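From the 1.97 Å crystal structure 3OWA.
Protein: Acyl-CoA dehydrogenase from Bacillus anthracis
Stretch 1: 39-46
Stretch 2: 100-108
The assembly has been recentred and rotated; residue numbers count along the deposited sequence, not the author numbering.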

# COMPACT_ATOMS: atom_id res chain seq x y z
N MSE A 39 33.06 -2.00 9.98
CA MSE A 39 33.23 -3.10 10.91
C MSE A 39 32.06 -3.22 11.88
O MSE A 39 31.61 -4.33 12.17
CB MSE A 39 34.50 -2.97 11.71
CG MSE A 39 34.94 -4.29 12.33
SE MSE A 39 36.63 -4.05 13.23
CE MSE A 39 37.61 -3.28 11.75
N ILE A 40 31.60 -2.09 12.41
CA ILE A 40 30.53 -2.14 13.36
C ILE A 40 29.29 -2.66 12.63
O ILE A 40 28.52 -3.44 13.18
CB ILE A 40 30.34 -0.78 14.08
CG1 ILE A 40 30.20 -0.98 15.60
CG2 ILE A 40 29.17 0.03 13.51
CD1 ILE A 40 29.07 -1.83 16.01
N ALA A 41 29.13 -2.28 11.37
CA ALA A 41 27.99 -2.76 10.57
C ALA A 41 28.07 -4.28 10.40
O ALA A 41 27.05 -4.96 10.52
CB ALA A 41 27.94 -2.07 9.21
N LYS A 42 29.26 -4.80 10.11
CA LYS A 42 29.46 -6.24 9.99
C LYS A 42 29.26 -7.03 11.33
O LYS A 42 28.73 -8.14 11.33
CB LYS A 42 30.85 -6.53 9.38
CG LYS A 42 31.25 -7.98 9.55
CD LYS A 42 32.58 -8.27 8.97
CE LYS A 42 32.79 -9.77 8.89
NZ LYS A 42 32.77 -10.39 10.21
N THR A 43 29.72 -6.46 12.43
CA THR A 43 29.53 -7.03 13.77
C THR A 43 28.05 -7.15 14.10
O THR A 43 27.61 -8.21 14.55
CB THR A 43 30.23 -6.14 14.84
OG1 THR A 43 31.63 -6.34 14.73
CG2 THR A 43 29.80 -6.51 16.30
N THR A 44 27.31 -6.10 13.83
CA THR A 44 25.88 -6.12 14.07
C THR A 44 25.20 -7.16 13.19
O THR A 44 24.47 -8.00 13.69
CB THR A 44 25.23 -4.74 13.82
OG1 THR A 44 25.95 -3.77 14.56
CG2 THR A 44 23.77 -4.75 14.30
N GLU A 45 25.47 -7.09 11.88
CA GLU A 45 24.92 -8.04 10.93
C GLU A 45 25.16 -9.50 11.32
O GLU A 45 24.23 -10.31 11.27
CB GLU A 45 25.50 -7.79 9.52
CG GLU A 45 24.93 -8.72 8.48
CD GLU A 45 25.10 -8.18 7.07
OE1 GLU A 45 24.07 -7.96 6.40
OE2 GLU A 45 26.26 -7.96 6.66
N ASP A 46 26.38 -9.83 11.71
CA ASP A 46 26.72 -11.19 12.15
C ASP A 46 25.93 -11.59 13.40
O ASP A 46 25.41 -12.71 13.48
CB ASP A 46 28.19 -11.28 12.47
CG ASP A 46 29.08 -11.22 11.22
OD1 ASP A 46 28.57 -11.42 10.09
OD2 ASP A 46 30.30 -10.99 11.37
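Stretch 2 100-108: LIAEKFSRA

Stretch 2 packs on stretch 1 as one helix laid along another. Residues 39-46 are helical throughout and belong to a longer helix. Residues 100-105 are also helical, in a helix that begins earlier in the chain. Residues 106 and 107 form a 3-10 segment: Arg-107 N bonds to Lys-104 O at 3.3 Å, and Ala-108 N bonds to Phe-105 O at 2.8 Å, both spanning three residues.

The two helices run in the same general direction. Their N-to-C directions differ by 30°, with a signed crossing angle of -30°, and their axes approach to 8.8 Å. The register is simple. The CA of Leu-100 lies 5.6 Å from the CA of Ala-41, and one turn on, the CA of Lys-104 lies 5.5 Å from the CA of Glu-45. The contact buries 423 Å², both sides summed. No direct hydrogen bond crosses it.

Lys-104 covers the most surface. Its CA-to-CB bond points toward stretch 1, and the chain takes the rotamers m, m, t, t. The aliphatic part does the close packing. Lys-104 CG lies 3.5 Å from Ala-41 O, and Lys-104 CE lies 3.9 Å from Ala-41 CB. Ala-41 O also accepts the helix bond from Glu-45 N at 3.0 Å, so the lysine methylene rests against an oxygen already engaged. The small side chain of Ala-41 points toward stretch 2 and also meets Leu-100, with its CB 4.2 Å from Leu-100 CD2.

Thr-44 is the second main residue. It is buried and packs against three residues of stretch 2. Its methyl carbon CG2 lies 3.7 Å from Lys-104 CB and 3.6 Å from Phe-105 CD2, meeting the phenyl ring obliquely. The CA-to-CB bond of Phe-105 points sideways, but the end of its side chain comes nearer. Thr-44 OG1 lies 3.6 Å from Ile-101 CG1. This hydroxyl donates a hydrogen bond to Ile-40 O at 2.9 Å, one turn back in its own helix, so its polarity is met within stretch 1 while it borders an apolar side chain.

Ile-40 extends the apolar packing. Ile-40 CD1 lies 3.9 Å from Ile-101 CG1, and Ile-40 CG2 lies 4.5 Å from Leu-100 CB.

Glu-45 is partly exposed, and the contact becomes polar there. Its CA-to-CB bond points sideways. Glu-45 OE1 lies 4.0 Å from Lys-104 NZ and 4.5 Å from Arg-107 NH1. These opposite charges are near each other but too far apart for salt bridges. A water links the second pair: it donates to Glu-45 OE1 at 2.9 Å and accepts from Arg-107 NH1 at 3.0 Å. Glu-45 OE1 lies at the edge of the guanidinium, near its plane.

The CA-to-CB bond of Lys-42 points away from stretch 2. Its NZ forms a salt bridge with Asp-46 OD2 at 2.8 Å, within stretch 1.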

# COMPACT_ATOMS: atom_id res chain seq x y z
N LEU A 100 24.16 2.88 11.65
CA LEU A 100 24.47 1.61 11.01
C LEU A 100 23.99 0.44 11.85
O LEU A 100 23.54 -0.58 11.30
CB LEU A 100 25.97 1.51 10.75
CG LEU A 100 26.38 2.20 9.44
CD1 LEU A 100 27.92 2.36 9.32
CD2 LEU A 100 25.82 1.44 8.25
N ILE A 101 24.07 0.57 13.18
CA ILE A 101 23.55 -0.48 14.03
C ILE A 101 22.02 -0.65 13.81
O ILE A 101 21.52 -1.77 13.63
CB ILE A 101 23.88 -0.25 15.52
CG1 ILE A 101 25.39 -0.46 15.79
CG2 ILE A 101 23.05 -1.20 16.42
CD1 ILE A 101 25.89 0.23 17.09
N ALA A 102 21.29 0.47 13.76
CA ALA A 102 19.83 0.40 13.50
C ALA A 102 19.50 -0.16 12.11
O ALA A 102 18.57 -0.96 11.95
CB ALA A 102 19.17 1.77 13.70
N GLU A 103 20.30 0.22 11.12
CA GLU A 103 20.10 -0.26 9.78
C GLU A 103 20.20 -1.78 9.74
O GLU A 103 19.36 -2.45 9.13
CB GLU A 103 21.08 0.39 8.76
CG GLU A 103 20.62 0.15 7.31
CD GLU A 103 21.67 0.46 6.25
OE1 GLU A 103 21.77 -0.35 5.30
OE2 GLU A 103 22.38 1.50 6.34
N LYS A 104 21.21 -2.33 10.38
CA LYS A 104 21.41 -3.78 10.38
C LYS A 104 20.40 -4.52 11.28
O LYS A 104 19.99 -5.66 10.94
CB LYS A 104 22.83 -4.12 10.80
CG LYS A 104 23.88 -3.53 9.86
CD LYS A 104 23.68 -4.09 8.47
CE LYS A 104 24.80 -3.75 7.53
NZ LYS A 104 24.27 -3.97 6.15
N PHE A 105 19.98 -3.89 12.38
CA PHE A 105 18.92 -4.48 13.22
C PHE A 105 17.59 -4.71 12.49
O PHE A 105 16.81 -5.64 12.82
CB PHE A 105 18.70 -3.69 14.54
CG PHE A 105 19.33 -4.33 15.73
CD1 PHE A 105 18.61 -5.18 16.55
CD2 PHE A 105 20.68 -4.10 16.02
CE1 PHE A 105 19.24 -5.81 17.65
CE2 PHE A 105 21.30 -4.74 17.11
CZ PHE A 105 20.57 -5.59 17.92
N SER A 106 17.28 -3.85 11.51
CA SER A 106 16.04 -4.03 10.70
C SER A 106 15.85 -5.44 10.09
O SER A 106 14.74 -5.90 9.88
CB SER A 106 15.95 -2.96 9.62
OG SER A 106 16.90 -3.28 8.62
N ARG A 107 16.95 -6.16 9.87
CA ARG A 107 16.86 -7.54 9.40
C ARG A 107 16.00 -8.43 10.34
O ARG A 107 15.37 -9.40 9.89
CB ARG A 107 18.30 -8.09 9.18
CG ARG A 107 18.39 -9.54 8.75
CD ARG A 107 18.38 -9.71 7.22
NE ARG A 107 18.53 -11.13 6.88
CZ ARG A 107 19.66 -11.68 6.47
NH1 ARG A 107 20.74 -10.93 6.27
NH2 ARG A 107 19.72 -12.99 6.23
N ALA A 108 15.91 -8.06 11.62
CA ALA A 108 15.32 -8.93 12.60
C ALA A 108 13.86 -8.55 12.87
O ALA A 108 13.36 -8.83 13.96
CB ALA A 108 16.12 -8.87 13.90
O HOH W 1 21.25 -8.01 6.94